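Long-range contacts in nitrogenase molybdenum-iron protein alpha chain (Clostridium pasteurianum, PDB 4WN9), which forms part of the molybdenum-iron protein of nitrogenase, which reduces dinitrogen to ammonium using electrons from ferredoxin and the energy of ATP: residues Tyr80-Arg85 and Glu101-Thr106; Asn209-Tyr214 and Asp254-Gln259; Lys335-Tyr340 and Pro456-Ala461. All coordinates share one frame; numbering follows the deposited sequence.

Overall arrangement
All three contacts are largely buried. Contact 1 is a loop against the loop that leads into strand 104-105, where the sheet runs on into the beta chain. Contacts 2 and 3 each join neighbouring parallel strands, in two different sheets, and no other protein chain touches them. Contacts 1 and 2 both reach the iron-sulfur-molybdenum cluster, and Arg85 packs on Tyr214 there. Contact 3 is further off, with nearest atoms about 11 Å from contact 1. Contact 1 rests on one indole bond and a valine. Contacts 2 and 3 each have a backbone ladder, joined by an asparagine pair in contact 2 and by packing on Phe459 and Phe460 in contact 3.

Contact 1 (Tyr80-Arg85 and Glu101-Thr106); sequences YTWGGR and EYVFST. With ICS (iron-sulfur-molybdenum cluster with interstitial carbon), chain F.
Trp82 carries this contact, meeting Glu101 through a hydrogen bond and Val103 through packing. The polar part is one bond. The indole NE1 donates to the backbone O of Glu101 at 3.1 Å, with an N-H...O angle of 152°. The indole nitrogen approaches from above the carbonyl plane, and the oxygen is tilted from the ring plane. The bond helps to set the rotation of the indole, together with the packing on the ring.

The apolar part is a CH-pi contact. Val103 CG2 lies over one ring face, 4.0 Å from the centroid of the five-membered ring. The other methyl, CG1, reaches the base of the side chain, 3.4 Å from Trp82 CB. CG1 also touches the backbone O of Thr81, at 3.6 Å. Trp82 CG is anti to the backbone N (chi1 -170°), which carries the indole across the valine at about a right angle.

The beta chain packs on the contact. Tyr394 of the beta chain stacks on Trp82, and Asn18 of the beta chain bonds to Val103 N.

At the end of the loop, the extended Arg85 chain brings NE to 3.4 Å from S3B of the iron-sulfur-molybdenum cluster. Arg85 also belongs to the homocitrate pocket. Thr81 lies near the [8Fe-7S] cluster. The loop thus runs between the cofactor pocket of the alpha subunit and the [8Fe-7S] cluster it shares with the beta chain.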
# COMPACT_ATOMS: atom_id res chain seq x y z
N TYR A 80 -8.97 -25.30 -6.84
CA TYR A 80 -7.66 -25.65 -6.29
C TYR A 80 -6.62 -25.97 -7.36
O TYR A 80 -5.46 -26.26 -7.03
CB TYR A 80 -7.78 -26.75 -5.24
CG TYR A 80 -8.57 -26.26 -4.06
CD1 TYR A 80 -8.07 -25.25 -3.25
CD2 TYR A 80 -9.83 -26.78 -3.77
CE1 TYR A 80 -8.81 -24.76 -2.17
CE2 TYR A 80 -10.56 -26.31 -2.69
CZ TYR A 80 -10.05 -25.29 -1.91
OH TYR A 80 -10.79 -24.86 -0.84
N THR A 81 -7.00 -25.88 -8.63
CA THR A 81 -6.02 -25.99 -9.72
C THR A 81 -5.85 -24.69 -10.49
O THR A 81 -5.35 -24.69 -11.61
CB THR A 81 -6.37 -27.13 -10.70
OG1 THR A 81 -7.63 -26.84 -11.32
CG2 THR A 81 -6.45 -28.46 -9.95
N TRP A 82 -6.24 -23.58 -9.87
CA TRP A 82 -6.15 -22.26 -10.49
C TRP A 82 -4.85 -21.53 -10.07
O TRP A 82 -4.85 -20.62 -9.22
CB TRP A 82 -7.42 -21.49 -10.11
CG TRP A 82 -7.67 -20.22 -10.79
CD1 TRP A 82 -7.01 -19.70 -11.86
CD2 TRP A 82 -8.70 -19.28 -10.47
NE1 TRP A 82 -7.56 -18.49 -12.22
CE2 TRP A 82 -8.59 -18.20 -11.36
CE3 TRP A 82 -9.70 -19.23 -9.49
CZ2 TRP A 82 -9.44 -17.10 -11.31
CZ3 TRP A 82 -10.53 -18.15 -9.44
CH2 TRP A 82 -10.40 -17.10 -10.34
N GLY A 83 -3.74 -21.96 -10.65
CA GLY A 83 -2.48 -21.23 -10.58
C GLY A 83 -1.51 -21.64 -9.49
O GLY A 83 -0.40 -21.08 -9.40
N GLY A 84 -1.91 -22.59 -8.66
CA GLY A 84 -1.08 -23.09 -7.60
C GLY A 84 0.16 -23.85 -8.07
O GLY A 84 1.22 -23.80 -7.41
N ARG A 85 0.02 -24.59 -9.18
CA ARG A 85 1.14 -25.26 -9.81
C ARG A 85 1.65 -24.34 -10.93
O ARG A 85 0.89 -23.96 -11.85
CB ARG A 85 0.72 -26.63 -10.34
CG ARG A 85 1.85 -27.41 -10.99
CD ARG A 85 1.51 -28.88 -11.16
NE ARG A 85 2.48 -29.61 -12.00
CZ ARG A 85 2.36 -29.83 -13.31
NH1 ARG A 85 3.27 -30.52 -13.95
NH2 ARG A 85 1.32 -29.34 -13.98
N GLU A 101 -4.59 -18.81 -17.36
CA GLU A 101 -5.08 -17.85 -16.37
C GLU A 101 -6.51 -18.17 -15.96
O GLU A 101 -7.11 -17.45 -15.15
CB GLU A 101 -4.95 -16.43 -16.90
CG GLU A 101 -3.49 -16.04 -17.10
CD GLU A 101 -3.27 -14.92 -18.11
OE1 GLU A 101 -2.24 -14.21 -17.99
OE2 GLU A 101 -4.10 -14.77 -19.03
N TYR A 102 -7.06 -19.25 -16.53
CA TYR A 102 -8.44 -19.64 -16.25
C TYR A 102 -8.54 -21.01 -15.66
O TYR A 102 -7.63 -21.83 -15.81
CB TYR A 102 -9.27 -19.64 -17.53
CG TYR A 102 -9.22 -18.38 -18.32
CD1 TYR A 102 -8.17 -18.12 -19.19
CD2 TYR A 102 -10.24 -17.46 -18.24
CE1 TYR A 102 -8.14 -16.96 -19.94
CE2 TYR A 102 -10.21 -16.30 -18.97
CZ TYR A 102 -9.16 -16.05 -19.83
OH TYR A 102 -9.16 -14.88 -20.56
N VAL A 103 -9.65 -21.27 -14.98
CA VAL A 103 -10.06 -22.62 -14.68
C VAL A 103 -11.53 -22.78 -15.11
O VAL A 103 -12.34 -21.85 -14.95
CB VAL A 103 -9.83 -23.03 -13.20
CG1 VAL A 103 -8.34 -23.13 -12.91
CG2 VAL A 103 -10.52 -22.06 -12.22
N PHE A 104 -11.85 -23.94 -15.67
CA PHE A 104 -13.16 -24.20 -16.22
C PHE A 104 -13.78 -25.40 -15.51
O PHE A 104 -13.10 -26.39 -15.22
CB PHE A 104 -13.07 -24.48 -17.73
CG PHE A 104 -12.39 -23.40 -18.53
CD1 PHE A 104 -13.09 -22.29 -18.94
CD2 PHE A 104 -11.06 -23.54 -18.91
CE1 PHE A 104 -12.47 -21.31 -19.70
CE2 PHE A 104 -10.43 -22.56 -19.64
CZ PHE A 104 -11.15 -21.44 -20.05
N SER A 105 -15.08 -25.30 -15.24
CA SER A 105 -15.78 -26.26 -14.43
C SER A 105 -17.27 -26.35 -14.80
O SER A 105 -17.84 -25.42 -15.39
CB SER A 105 -15.68 -25.82 -12.98
OG SER A 105 -16.43 -26.66 -12.14
N THR A 106 -17.90 -27.45 -14.42
CA THR A 106 -19.33 -27.63 -14.57
C THR A 106 -20.02 -27.31 -13.26
O THR A 106 -21.24 -27.32 -13.17
CB THR A 106 -19.69 -29.07 -15.02
OG1 THR A 106 -19.17 -30.04 -14.10
CG2 THR A 106 -19.13 -29.35 -16.39
FE1 ICS F . 7.05 -35.48 -11.96
MO1 ICS F . 4.41 -31.20 -7.16
FE2 ICS F . 4.95 -34.99 -10.42
FE3 ICS F . 6.30 -32.97 -11.52
FE4 ICS F . 7.42 -34.42 -9.61
FE5 ICS F . 6.42 -32.85 -7.84
FE6 ICS F . 3.97 -33.37 -8.65
FE7 ICS F . 5.29 -31.40 -9.69
CX ICS F . 5.77 -33.36 -9.61
S1A ICS F . 6.57 -36.52 -10.00
S1B ICS F . 4.67 -33.43 -6.54
S2A ICS F . 5.11 -34.56 -12.63
S2B ICS F . 2.94 -35.13 -9.45
S3A ICS F . 8.38 -33.96 -7.70
S3B ICS F . 3.11 -31.39 -9.14
S4A ICS F . 8.45 -33.70 -11.50
S4B ICS F . 6.52 -30.62 -8.00
S5A ICS F . 5.91 -30.78 -11.73

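Contact 2 (Asn209-Tyr214 and Asp254-Gln259); sequences NVLGEY and DLNLVQ. With ICS (iron-sulfur-molybdenum cluster with interstitial carbon), chain F.
Leu211 N donates to Leu257 O at 2.6 Å, the shortest bond of a parallel ladder between the two strands. Asn209 N donates to Leu255 O at 3.2 Å, and Leu257 N returns a bond to Asn209 O at 3.0 Å. Further along, Gln259 N meets Leu211 O at 3.0 Å. The short strand axes differ by 30°.

A side-chain bond adds to it. Asn209 ND2 donates to Asn256 OD1 at 3.1 Å, with an N-H...O angle of 161°. The two side chains lie side by side and point the same way. The bond is in the carbonyl plane of Asn256 and nearly in the amide plane of Asn209. Asn209 ND2 also bonds to Ala250 O, and OD1 to Asn235, so both ends of this amide are held.

Packing follows. With Leu211 CG anti to the carbonyl carbon (chi1 -51°), Leu211 CD1 lies 3.5 Å from Asn256 CG. On the other face, Val210 CG2 meets Leu257 CD1 at 4.2 Å. Gly212 takes positive phi where the chain turns a corner. Beyond it, Tyr214 CE2 comes to 3.2 Å from S2A of the iron-sulfur-molybdenum cluster, and Tyr214 OH bonds to Ser263.

Gly212 is backbone hydrogen-bonded to Cys260, a ligand of that cluster. The two strands are the inner pair of a four-stranded parallel sheet, between strands 233-239 and 279-281. Helix 261-275 lies on Leu211, Asn256 and Val258, and helix 287-301 covers Leu255 and Leu257.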
# COMPACT_ATOMS: atom_id res chain seq x y z
N ASN A 209 12.38 -34.69 -28.06
CA ASN A 209 11.31 -34.33 -27.14
C ASN A 209 11.87 -34.37 -25.73
O ASN A 209 12.70 -35.23 -25.42
CB ASN A 209 10.15 -35.33 -27.21
CG ASN A 209 9.50 -35.42 -28.58
OD1 ASN A 209 9.20 -34.40 -29.22
ND2 ASN A 209 9.24 -36.64 -29.02
N VAL A 210 11.45 -33.45 -24.88
CA VAL A 210 11.68 -33.59 -23.43
C VAL A 210 10.37 -34.07 -22.79
O VAL A 210 9.32 -33.41 -22.92
CB VAL A 210 12.19 -32.29 -22.77
CG1 VAL A 210 12.49 -32.50 -21.29
CG2 VAL A 210 13.44 -31.80 -23.49
N LEU A 211 10.42 -35.24 -22.16
CA LEU A 211 9.26 -35.88 -21.57
C LEU A 211 9.24 -35.74 -20.06
O LEU A 211 10.26 -35.83 -19.40
CB LEU A 211 9.24 -37.37 -21.91
CG LEU A 211 9.39 -37.77 -23.38
CD1 LEU A 211 9.22 -39.28 -23.50
CD2 LEU A 211 8.40 -37.04 -24.27
N GLY A 212 8.04 -35.57 -19.50
CA GLY A 212 7.90 -35.41 -18.06
C GLY A 212 8.61 -34.14 -17.63
O GLY A 212 9.51 -34.18 -16.78
N GLU A 213 8.21 -33.02 -18.24
CA GLU A 213 8.76 -31.70 -17.89
C GLU A 213 7.67 -30.67 -18.08
O GLU A 213 7.04 -30.61 -19.13
CB GLU A 213 9.97 -31.36 -18.77
CG GLU A 213 10.38 -29.90 -18.75
CD GLU A 213 10.68 -29.37 -17.37
OE1 GLU A 213 10.17 -28.27 -17.04
OE2 GLU A 213 11.42 -30.05 -16.62
N TYR A 214 7.42 -29.85 -17.06
CA TYR A 214 6.19 -29.07 -17.05
C TYR A 214 6.39 -27.58 -16.97
O TYR A 214 5.44 -26.81 -16.80
CB TYR A 214 5.31 -29.60 -15.93
CG TYR A 214 5.14 -31.09 -16.08
CD1 TYR A 214 4.23 -31.60 -16.99
CD2 TYR A 214 5.94 -31.99 -15.38
CE1 TYR A 214 4.06 -32.97 -17.15
CE2 TYR A 214 5.79 -33.35 -15.55
CZ TYR A 214 4.85 -33.83 -16.45
OH TYR A 214 4.65 -35.19 -16.63
N ASP A 254 13.83 -38.21 -32.81
CA ASP A 254 14.79 -39.31 -32.80
C ASP A 254 15.23 -39.71 -31.39
O ASP A 254 15.98 -40.67 -31.23
CB ASP A 254 16.05 -38.91 -33.58
CG ASP A 254 15.83 -38.82 -35.07
OD1 ASP A 254 14.95 -39.54 -35.60
OD2 ASP A 254 16.55 -38.03 -35.72
N LEU A 255 14.82 -38.95 -30.38
CA LEU A 255 15.29 -39.22 -29.02
C LEU A 255 14.36 -38.62 -27.99
O LEU A 255 14.00 -37.44 -28.07
CB LEU A 255 16.70 -38.68 -28.81
CG LEU A 255 17.32 -39.01 -27.46
CD1 LEU A 255 17.28 -40.50 -27.17
CD2 LEU A 255 18.75 -38.50 -27.39
N ASN A 256 13.97 -39.43 -27.02
CA ASN A 256 13.09 -38.99 -25.95
C ASN A 256 13.89 -38.80 -24.68
O ASN A 256 14.62 -39.69 -24.26
CB ASN A 256 11.97 -40.01 -25.72
CG ASN A 256 10.78 -39.78 -26.63
OD1 ASN A 256 10.58 -38.69 -27.16
ND2 ASN A 256 9.97 -40.81 -26.80
N LEU A 257 13.79 -37.62 -24.07
CA LEU A 257 14.48 -37.37 -22.82
C LEU A 257 13.48 -37.41 -21.67
O LEU A 257 12.50 -36.66 -21.65
CB LEU A 257 15.21 -36.03 -22.85
CG LEU A 257 16.07 -35.76 -24.10
CD1 LEU A 257 16.70 -34.38 -24.02
CD2 LEU A 257 17.14 -36.81 -24.28
N VAL A 258 13.71 -38.30 -20.71
CA VAL A 258 12.81 -38.45 -19.57
C VAL A 258 13.37 -37.72 -18.37
O VAL A 258 14.33 -38.17 -17.75
CB VAL A 258 12.59 -39.94 -19.21
CG1 VAL A 258 11.65 -40.06 -18.02
CG2 VAL A 258 12.02 -40.69 -20.40
N GLN A 259 12.78 -36.56 -18.05
CA GLN A 259 13.13 -35.82 -16.85
C GLN A 259 12.40 -36.44 -15.66
O GLN A 259 13.03 -36.98 -14.74
CB GLN A 259 12.77 -34.34 -17.01
CG GLN A 259 13.14 -33.46 -15.83
CD GLN A 259 14.62 -33.50 -15.51
OE1 GLN A 259 15.45 -33.36 -16.41
NE2 GLN A 259 14.95 -33.66 -14.24
FE1 ICS F . 7.05 -35.48 -11.96
MO1 ICS F . 4.41 -31.20 -7.16
FE2 ICS F . 4.95 -34.99 -10.42
FE3 ICS F . 6.30 -32.97 -11.52
FE4 ICS F . 7.42 -34.42 -9.61
FE5 ICS F . 6.42 -32.85 -7.84
FE6 ICS F . 3.97 -33.37 -8.65
FE7 ICS F . 5.29 -31.40 -9.69
CX ICS F . 5.77 -33.36 -9.61
S1A ICS F . 6.57 -36.52 -10.00
S1B ICS F . 4.67 -33.43 -6.54
S2A ICS F . 5.11 -34.56 -12.63
S2B ICS F . 2.94 -35.13 -9.45
S3A ICS F . 8.38 -33.96 -7.70
S3B ICS F . 3.11 -31.39 -9.14
S4A ICS F . 8.45 -33.70 -11.50
S4B ICS F . 6.52 -30.62 -8.00
S5A ICS F . 5.91 -30.78 -11.73

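Contact 3 (Lys335-Tyr340 and Pro456-Ala461); sequences KTACLY and PDMFFA
Cys338 and Phe459 face each other within a parallel beta ladder, part of a mostly parallel sheet in which 458-460 is the outermost strand within this chain. Cys338 CB lies over one face of the Phe459 ring, 3.4 Å from its centroid, as a CH-pi contact. SG stands oblique to the same ring and touches Pro456 CG at 3.7 Å. Tyr340 CB meets the ring at its edge. Phe459 CG is anti to the backbone N (chi1 -161°), which turns the ring towards strand 336-341.

On the other face, Ala337 CB sits 3.5 Å from Met458 CG and also meets the edge of Phe460. Leu339 runs alongside Phe460.

Backbone bonds set this register. Cys338 N donates to Met458 O, Phe460 N to Cys338 O at 2.8 Å, and Tyr340 N to Phe460 O.

Helices cover both faces. Helix 444-454 packs on Cys338, Pro456 and Phe459, and helix 490-505 on Met458 and Phe460. Ala461 lies about 6 Å, between side chains, from His480, an iron-sulfur-molybdenum cluster ligand, so 456-461 leads towards that site.

At the ladder's start, Asp457 N bonds to both O and OG1 of Thr336. In return, the Asp457 carboxylate receives Thr336 N on the anti lone pair of OD2, at 2.6 Å.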
# COMPACT_ATOMS: atom_id res chain seq x y z
N LYS A 335 26.93 -28.28 5.29
CA LYS A 335 25.52 -28.21 5.71
C LYS A 335 24.82 -29.54 5.41
O LYS A 335 25.19 -30.26 4.49
CB LYS A 335 24.78 -27.08 4.99
CG LYS A 335 25.36 -25.68 5.15
CD LYS A 335 25.01 -25.08 6.49
CE LYS A 335 25.57 -23.67 6.59
NZ LYS A 335 25.45 -23.16 7.99
N THR A 336 23.80 -29.84 6.21
CA THR A 336 23.03 -31.05 6.01
C THR A 336 21.60 -30.74 5.57
O THR A 336 21.02 -29.70 5.96
CB THR A 336 22.97 -31.87 7.30
OG1 THR A 336 22.21 -31.16 8.29
CG2 THR A 336 24.39 -32.16 7.83
N ALA A 337 21.04 -31.68 4.81
CA ALA A 337 19.73 -31.54 4.16
C ALA A 337 18.88 -32.80 4.24
O ALA A 337 19.40 -33.92 4.25
CB ALA A 337 19.92 -31.17 2.70
N CYS A 338 17.57 -32.59 4.28
CA CYS A 338 16.59 -33.62 3.93
C CYS A 338 15.73 -33.17 2.76
O CYS A 338 15.46 -31.96 2.60
CB CYS A 338 15.67 -33.89 5.10
SG CYS A 338 16.53 -34.16 6.66
N LEU A 339 15.31 -34.14 1.94
CA LEU A 339 14.47 -33.88 0.78
C LEU A 339 13.24 -34.78 0.76
O LEU A 339 13.35 -36.01 0.67
CB LEU A 339 15.22 -34.14 -0.52
CG LEU A 339 16.53 -33.40 -0.75
CD1 LEU A 339 17.69 -34.17 -0.16
CD2 LEU A 339 16.72 -33.18 -2.24
N TYR A 340 12.06 -34.17 0.82
CA TYR A 340 10.82 -34.91 0.55
C TYR A 340 10.05 -34.18 -0.52
O TYR A 340 9.38 -33.20 -0.22
CB TYR A 340 9.96 -35.02 1.81
CG TYR A 340 8.75 -35.90 1.64
CD1 TYR A 340 8.89 -37.24 1.29
CD2 TYR A 340 7.46 -35.40 1.84
CE1 TYR A 340 7.78 -38.06 1.12
CE2 TYR A 340 6.34 -36.21 1.69
CZ TYR A 340 6.50 -37.54 1.34
OH TYR A 340 5.39 -38.35 1.20
N PRO A 456 18.72 -31.35 10.65
CA PRO A 456 19.28 -30.90 9.39
C PRO A 456 19.37 -29.39 9.40
O PRO A 456 18.74 -28.75 10.24
CB PRO A 456 18.25 -31.37 8.35
CG PRO A 456 16.98 -31.49 9.11
CD PRO A 456 17.37 -31.90 10.50
N ASP A 457 20.18 -28.84 8.51
CA ASP A 457 20.26 -27.41 8.36
C ASP A 457 19.12 -26.94 7.45
O ASP A 457 18.67 -25.79 7.53
CB ASP A 457 21.60 -27.00 7.76
CG ASP A 457 22.78 -27.37 8.67
OD1 ASP A 457 22.91 -26.75 9.72
OD2 ASP A 457 23.55 -28.30 8.35
N MET A 458 18.64 -27.84 6.60
CA MET A 458 17.63 -27.46 5.62
C MET A 458 16.76 -28.66 5.24
O MET A 458 17.23 -29.79 5.21
CB MET A 458 18.31 -26.85 4.39
CG MET A 458 19.05 -27.83 3.50
SD MET A 458 20.24 -27.02 2.41
CE MET A 458 21.47 -26.63 3.66
N PHE A 459 15.49 -28.40 4.96
CA PHE A 459 14.58 -29.48 4.67
C PHE A 459 13.69 -29.06 3.51
O PHE A 459 12.78 -28.22 3.66
CB PHE A 459 13.77 -29.85 5.91
CG PHE A 459 13.16 -31.23 5.84
CD1 PHE A 459 12.36 -31.58 4.76
CD2 PHE A 459 13.39 -32.16 6.84
CE1 PHE A 459 11.80 -32.85 4.67
CE2 PHE A 459 12.82 -33.42 6.77
CZ PHE A 459 12.04 -33.78 5.68
N PHE A 460 13.97 -29.62 2.35
CA PHE A 460 13.22 -29.29 1.16
C PHE A 460 11.92 -30.10 1.12
O PHE A 460 11.91 -31.31 1.35
CB PHE A 460 14.05 -29.57 -0.08
CG PHE A 460 15.33 -28.80 -0.11
CD1 PHE A 460 15.35 -27.47 -0.49
CD2 PHE A 460 16.53 -29.40 0.24
CE1 PHE A 460 16.53 -26.75 -0.50
CE2 PHE A 460 17.71 -28.70 0.22
CZ PHE A 460 17.71 -27.37 -0.16
N ALA A 461 10.82 -29.44 0.85
CA ALA A 461 9.59 -30.17 0.65
C ALA A 461 8.59 -29.28 -0.03
O ALA A 461 8.93 -28.67 -1.08
CB ALA A 461 9.08 -30.72 1.98